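Local coordinates for pyruvate kinase (Pseudomonas aeruginosa, PDB 6QXL) that catalyses the last step of glycolysis, transferring the phosphoryl group of phosphoenolpyruvate to ADP to give pyruvate and ATP, and works as a homotetramer, at the interface of chains A and B. Residues are numbered along the deposited sequence; one frame, centred on the assembly and turned at random. Chains: chain A/B, Pyruvate kinase.

Contact 1: the interface of chains A and B. Residues chain A 248, 261, 297, 301, 304; chain B 297, 300, 304.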
ATOM      1  N   ARG A 248     -10.342  27.877  15.422  1.00 35.24           N
ATOM      2  CA  ARG A 248      -8.906  28.002  15.597  1.00 35.07           C
ATOM      3  C   ARG A 248      -8.494  29.185  16.449  1.00 35.70           C
ATOM      4  O   ARG A 248      -7.397  29.172  16.993  1.00 38.83           O
ATOM      5  CB  ARG A 248      -8.195  28.030  14.253  1.00 34.57           C
ATOM      6  CG  ARG A 248      -8.442  26.760  13.475  1.00 33.52           C
ATOM      7  CD  ARG A 248      -7.714  26.735  12.151  1.00 30.57           C
ATOM      8  NE  ARG A 248      -7.936  27.940  11.384  1.00 29.41           N
ATOM      9  CZ  ARG A 248      -7.385  28.158  10.184  1.00 31.92           C
ATOM     10  NH1 ARG A 248      -6.609  27.238   9.614  1.00 31.22           N
ATOM     11  NH2 ARG A 248      -7.622  29.294   9.538  1.00 32.69           N
ATOM     12  N   VAL A 261      -1.930  22.824  13.296  1.00 39.29           N
ATOM     13  CA  VAL A 261      -1.920  22.116  12.032  1.00 39.54           C
ATOM     14  C   VAL A 261      -2.283  20.646  12.178  1.00 38.58           C
ATOM     15  O   VAL A 261      -3.090  20.123  11.408  1.00 43.30           O
ATOM     16  CB  VAL A 261      -0.562  22.262  11.312  1.00 44.04           C
ATOM     17  CG1 VAL A 261       0.574  21.532  12.052  1.00 42.65           C
ATOM     18  CG2 VAL A 261      -0.680  21.800   9.873  1.00 46.53           C
ATOM     19  N   ALA A 297      -0.713  33.499   1.870  1.00 35.76           N
ATOM     20  CA  ALA A 297      -0.902  32.614   3.011  1.00 36.61           C
ATOM     21  C   ALA A 297      -2.365  32.270   3.194  1.00 35.01           C
ATOM     22  O   ALA A 297      -2.699  31.139   3.505  1.00 34.73           O
ATOM     23  CB  ALA A 297      -0.327  33.213   4.283  1.00 38.05           C
ATOM     24  N   ASP A 301      -4.088  28.675   3.075  1.00 35.57           N
ATOM     25  CA  ASP A 301      -4.808  28.173   4.240  1.00 33.86           C
ATOM     26  C   ASP A 301      -6.138  27.541   3.807  1.00 36.28           C
ATOM     27  O   ASP A 301      -6.468  26.422   4.214  1.00 36.17           O
ATOM     28  CB  ASP A 301      -5.052  29.315   5.224  1.00 33.65           C
ATOM     29  CG  ASP A 301      -5.796  28.878   6.475  1.00 35.78           C
ATOM     30  OD1 ASP A 301      -5.496  27.800   7.028  1.00 34.99           O
ATOM     31  OD2 ASP A 301      -6.673  29.646   6.929  1.00 35.61           O
ATOM     32  N   ASN A 304      -5.595  24.389   1.584  1.00 38.98           N
ATOM     33  CA  ASN A 304      -5.183  23.236   2.358  1.00 38.78           C
ATOM     34  C   ASN A 304      -6.315  22.667   3.166  1.00 35.52           C
ATOM     35  O   ASN A 304      -6.371  21.461   3.346  1.00 41.06           O
ATOM     36  CB  ASN A 304      -3.958  23.537   3.231  1.00 40.79           C
ATOM     37  CG  ASN A 304      -2.659  23.348   2.460  1.00 39.03           C
ATOM     38  OD1 ASN A 304      -2.296  22.229   2.147  1.00 44.96           O
ATOM     39  ND2 ASN A 304      -1.986  24.426   2.124  1.00 34.37           N
TER
ATOM     40  N   ALA B 297      -4.156  31.913   9.541  1.00 35.72           N
ATOM     41  CA  ALA B 297      -3.879  31.523   8.168  1.00 35.01           C
ATOM     42  C   ALA B 297      -2.382  31.458   7.916  1.00 39.36           C
ATOM     43  O   ALA B 297      -1.907  30.554   7.244  1.00 43.69           O
ATOM     44  CB  ALA B 297      -4.540  32.458   7.180  1.00 36.94           C
ATOM     45  N   SER B 300      -0.940  28.407   9.554  1.00 40.19           N
ATOM     46  CA  SER B 300      -1.304  27.255   8.739  1.00 37.02           C
ATOM     47  C   SER B 300      -0.457  27.166   7.472  1.00 39.91           C
ATOM     48  O   SER B 300      -0.042  26.081   7.080  1.00 41.81           O
ATOM     49  CB  SER B 300      -2.787  27.334   8.367  1.00 37.22           C
ATOM     50  OG  SER B 300      -3.173  26.237   7.566  1.00 35.00           O
ATOM     51  N   ASN B 304       1.902  24.005   6.807  1.00 32.52           N
ATOM     52  CA  ASN B 304       1.628  23.140   5.677  1.00 33.40           C
ATOM     53  C   ASN B 304       2.806  23.035   4.748  1.00 31.95           C
ATOM     54  O   ASN B 304       3.019  21.986   4.166  1.00 33.55           O
ATOM     55  CB  ASN B 304       0.352  23.554   4.928  1.00 32.10           C
ATOM     56  CG  ASN B 304      -0.892  22.940   5.561  1.00 29.58           C
ATOM     57  OD1 ASN B 304      -1.092  21.735   5.504  1.00 28.38           O
ATOM     58  ND2 ASN B 304      -1.695  23.752   6.205  1.00 27.64           N
TER

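Contact 2: the interface of chains A and B. Residues chain A 299, 303-304, 307, 339; chain B 257-258, 261, 265.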
ATOM      1  N   VAL A 299      -4.743  32.279   0.796  1.00 35.91           N
ATOM      2  CA  VAL A 299      -5.088  31.354  -0.267  1.00 39.44           C
ATOM      3  C   VAL A 299      -4.648  29.937   0.099  1.00 39.40           C
ATOM      4  O   VAL A 299      -5.429  28.995  -0.026  1.00 37.15           O
ATOM      5  CB  VAL A 299      -4.455  31.779  -1.610  1.00 40.31           C
ATOM      6  CG1 VAL A 299      -4.580  30.675  -2.643  1.00 37.17           C
ATOM      7  CG2 VAL A 299      -5.128  33.048  -2.123  1.00 42.35           C
ATOM      8  N   ALA A 303      -7.069  26.604   0.704  1.00 32.47           N
ATOM      9  CA  ALA A 303      -6.838  25.480  -0.189  1.00 32.06           C
ATOM     10  C   ALA A 303      -6.438  24.225   0.579  1.00 36.60           C
ATOM     11  O   ALA A 303      -6.903  23.124   0.286  1.00 35.34           O
ATOM     12  CB  ALA A 303      -5.780  25.827  -1.208  1.00 29.97           C
ATOM     13  N   ASN A 304      -5.595  24.389   1.584  1.00 38.98           N
ATOM     14  CA  ASN A 304      -5.183  23.236   2.358  1.00 38.78           C
ATOM     15  C   ASN A 304      -6.315  22.667   3.166  1.00 35.52           C
ATOM     16  O   ASN A 304      -6.371  21.461   3.346  1.00 41.06           O
ATOM     17  CB  ASN A 304      -3.958  23.537   3.231  1.00 40.79           C
ATOM     18  CG  ASN A 304      -2.659  23.348   2.460  1.00 39.03           C
ATOM     19  OD1 ASN A 304      -2.296  22.229   2.147  1.00 44.96           O
ATOM     20  ND2 ASN A 304      -1.986  24.426   2.124  1.00 34.37           N
ATOM     21  N   LEU A 307      -8.108  20.460   0.767  1.00 36.28           N
ATOM     22  CA  LEU A 307      -7.410  19.190   0.592  1.00 34.78           C
ATOM     23  C   LEU A 307      -7.489  18.310   1.836  1.00 38.61           C
ATOM     24  O   LEU A 307      -7.553  17.094   1.695  1.00 42.53           O
ATOM     25  CB  LEU A 307      -5.976  19.411   0.188  1.00 31.85           C
ATOM     26  CG  LEU A 307      -5.747  20.207  -1.095  1.00 34.52           C
ATOM     27  CD1 LEU A 307      -4.276  20.375  -1.369  1.00 34.58           C
ATOM     28  CD2 LEU A 307      -6.429  19.622  -2.308  1.00 34.76           C
ATOM     29  N   ALA A 339      -8.627  24.249  -5.676  1.00 41.98           N
ATOM     30  CA  ALA A 339      -8.132  23.144  -4.904  1.00 45.48           C
ATOM     31  C   ALA A 339      -8.872  21.833  -5.206  1.00 47.36           C
ATOM     32  O   ALA A 339      -8.289  20.743  -5.087  1.00 44.42           O
ATOM     33  CB  ALA A 339      -8.224  23.465  -3.422  1.00 45.50           C
TER
ATOM     34  N   ASP B 257      -3.877  32.702  -8.405  1.00 48.63           N
ATOM     35  CA  ASP B 257      -3.692  32.204  -7.043  1.00 54.78           C
ATOM     36  C   ASP B 257      -4.403  30.866  -6.758  1.00 47.52           C
ATOM     37  O   ASP B 257      -3.930  30.065  -5.981  1.00 49.68           O
ATOM     38  CB  ASP B 257      -3.917  33.284  -5.980  1.00 64.70           C
ATOM     39  CG  ASP B 257      -5.300  33.902  -6.001  1.00 76.09           C
ATOM     40  OD1 ASP B 257      -6.216  33.307  -6.619  1.00 93.75           O
ATOM     41  OD2 ASP B 257      -5.474  34.986  -5.380  1.00 83.84           O
ATOM     42  N   ALA B 258      -5.528  30.613  -7.425  1.00 45.83           N
ATOM     43  CA  ALA B 258      -6.260  29.367  -7.229  1.00 41.48           C
ATOM     44  C   ALA B 258      -5.505  28.108  -7.692  1.00 44.41           C
ATOM     45  O   ALA B 258      -5.900  27.000  -7.362  1.00 47.25           O
ATOM     46  CB  ALA B 258      -7.600  29.449  -7.911  1.00 40.56           C
ATOM     47  N   VAL B 261      -1.767  26.080  -4.844  1.00 44.76           N
ATOM     48  CA  VAL B 261      -1.658  24.999  -3.887  1.00 46.10           C
ATOM     49  C   VAL B 261      -1.111  23.710  -4.520  1.00 50.09           C
ATOM     50  O   VAL B 261      -0.232  23.066  -3.957  1.00 46.85           O
ATOM     51  CB  VAL B 261      -3.000  24.725  -3.191  1.00 47.53           C
ATOM     52  CG1 VAL B 261      -4.050  24.144  -4.139  1.00 48.65           C
ATOM     53  CG2 VAL B 261      -2.786  23.821  -1.990  1.00 54.07           C
ATOM     54  N   LYS B 265       2.984  22.110  -4.167  1.00 36.95           N
ATOM     55  CA  LYS B 265       3.246  20.737  -3.769  1.00 36.99           C
ATOM     56  C   LYS B 265       4.027  19.974  -4.827  1.00 36.59           C
ATOM     57  O   LYS B 265       4.936  19.207  -4.486  1.00 40.38           O
ATOM     58  CB  LYS B 265       1.950  20.024  -3.396  1.00 36.68           C
ATOM     59  CG  LYS B 265       1.488  20.369  -1.988  1.00 39.64           C
ATOM     60  CD  LYS B 265      -0.014  20.282  -1.777  1.00 43.07           C
ATOM     61  CE  LYS B 265      -0.431  20.063  -0.317  1.00 39.52           C
ATOM     62  NZ  LYS B 265      -0.203  21.224   0.572  1.00 40.60           N
TER

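Contact 1: the interface of chains A and B
B:Ser300 and A:Asp301 are joined by a hydrogen bond across this helix-to-helix contact: the serine hydroxyl OG donates to the carboxylate oxygen OD1 of A:Asp301 over 2.9 Å. It meets OD1 on the anti side, 24° out of the carboxylate plane. The serine torsion, with OG anti to its backbone N (chi1 179°), turns the hydroxyl toward the other chain.

Within chain A the same carboxylate is gripped end-on by the guanidinium of A:Arg248. NH1 reaches OD1 at 2.9 Å, and NH2 forms a salt bridge with OD2 at 2.8 Å. Both bonds are almost straight, use the syn lone pairs and lie close to the guanidinium plane, which fixes the rotation of the carboxylate. OD1 thus accepts from a donor of each chain, and the arginine, a second-shell residue for the partner subunit, positions the acceptor and may offset its charge.

Two side-chain amides stack at the centre. A:Asn304 and B:Asn304 point at each other and their amides meet face on face, the planes 5° apart and the CG atoms 3.6 Å from each other. The amide of B:Asn304 is steadied within its own chain, where ND2 donates to the carbonyl O of B:Ser300 at 3.0 Å; the bond is bent, with the donor above the carbonyl plane.

Van der Waals packing completes the patch. B:Ala297 lies over one face of the A:Asp301 carboxylate, its CA 3.7 Å from CG and its methyl CB 3.5 Å from OD2.

Helix 296-307 of each chain, in the barrel domain, meets its two-fold mate here, while A:Arg248 reaches in from the start of helix 248-255.

Contact 2: the interface of chains A and B
The flat carboxamide of A:Asn304 is met at its edge by the ammonium group of B:Lys265. NZ donates to the amide oxygen OD1 over 2.8 Å, in the carbonyl plane and on a lone pair, with a C=O to donor angle of 134°. The lysine chain bends at its end (chi4 70°), directing NZ toward the amide; its positive charge would be expected to polarise the C=O bond. The other flat group is the carboxylate of B:Asp257, a poorly ordered residue. CG2 of A:Val299 lies over one of its faces, 4.0 Å from CG. The two side chains cross at about a right angle; because the aspartate is poorly ordered, this contact is less certain.

Apolar packing centres on B:Val261, whose isopropyl group sits against helix 296-307 of chain A. Its CB lies 3.6 Å from the methyl CB of A:Ala303, and both of its methyls also touch that methyl. With CG2 anti to the backbone N and CG1 between the backbone N and the carbonyl carbon (chi1 68°), CG2 can touch A:Leu307 as well as A:Ala303. The leucine and valine side chains pass one another, pointing opposite ways, with CD1 of A:Leu307 3.8 Å from CG2 of B:Val261.

A:Leu307 also runs antiparallel to the side chain of B:Lys265, giving the aliphatic end of the lysine an apolar neighbour beside its polar bond: CD1 of the leucine lies 4.0 Å from CE of B:Lys265.

The C-alpha centres of contact 1 and contact 2 are about 10 Å apart, and A:Asn304 belongs to both. Helix 296-307 of chain A runs through the two patches: contact 1 pairs it with the same helix of chain B, whereas contact 2 sets it against the 3-10 helix 257-259 and helix 260-273 of that chain. Because the interface is two-fold symmetric, contact 2 recurs with the chains exchanged, flanking the central helix pair. Polar and apolar contacts thus combine to join barrel domains of neighbouring subunits in the homotetramer, in one continuous stretch of the interface.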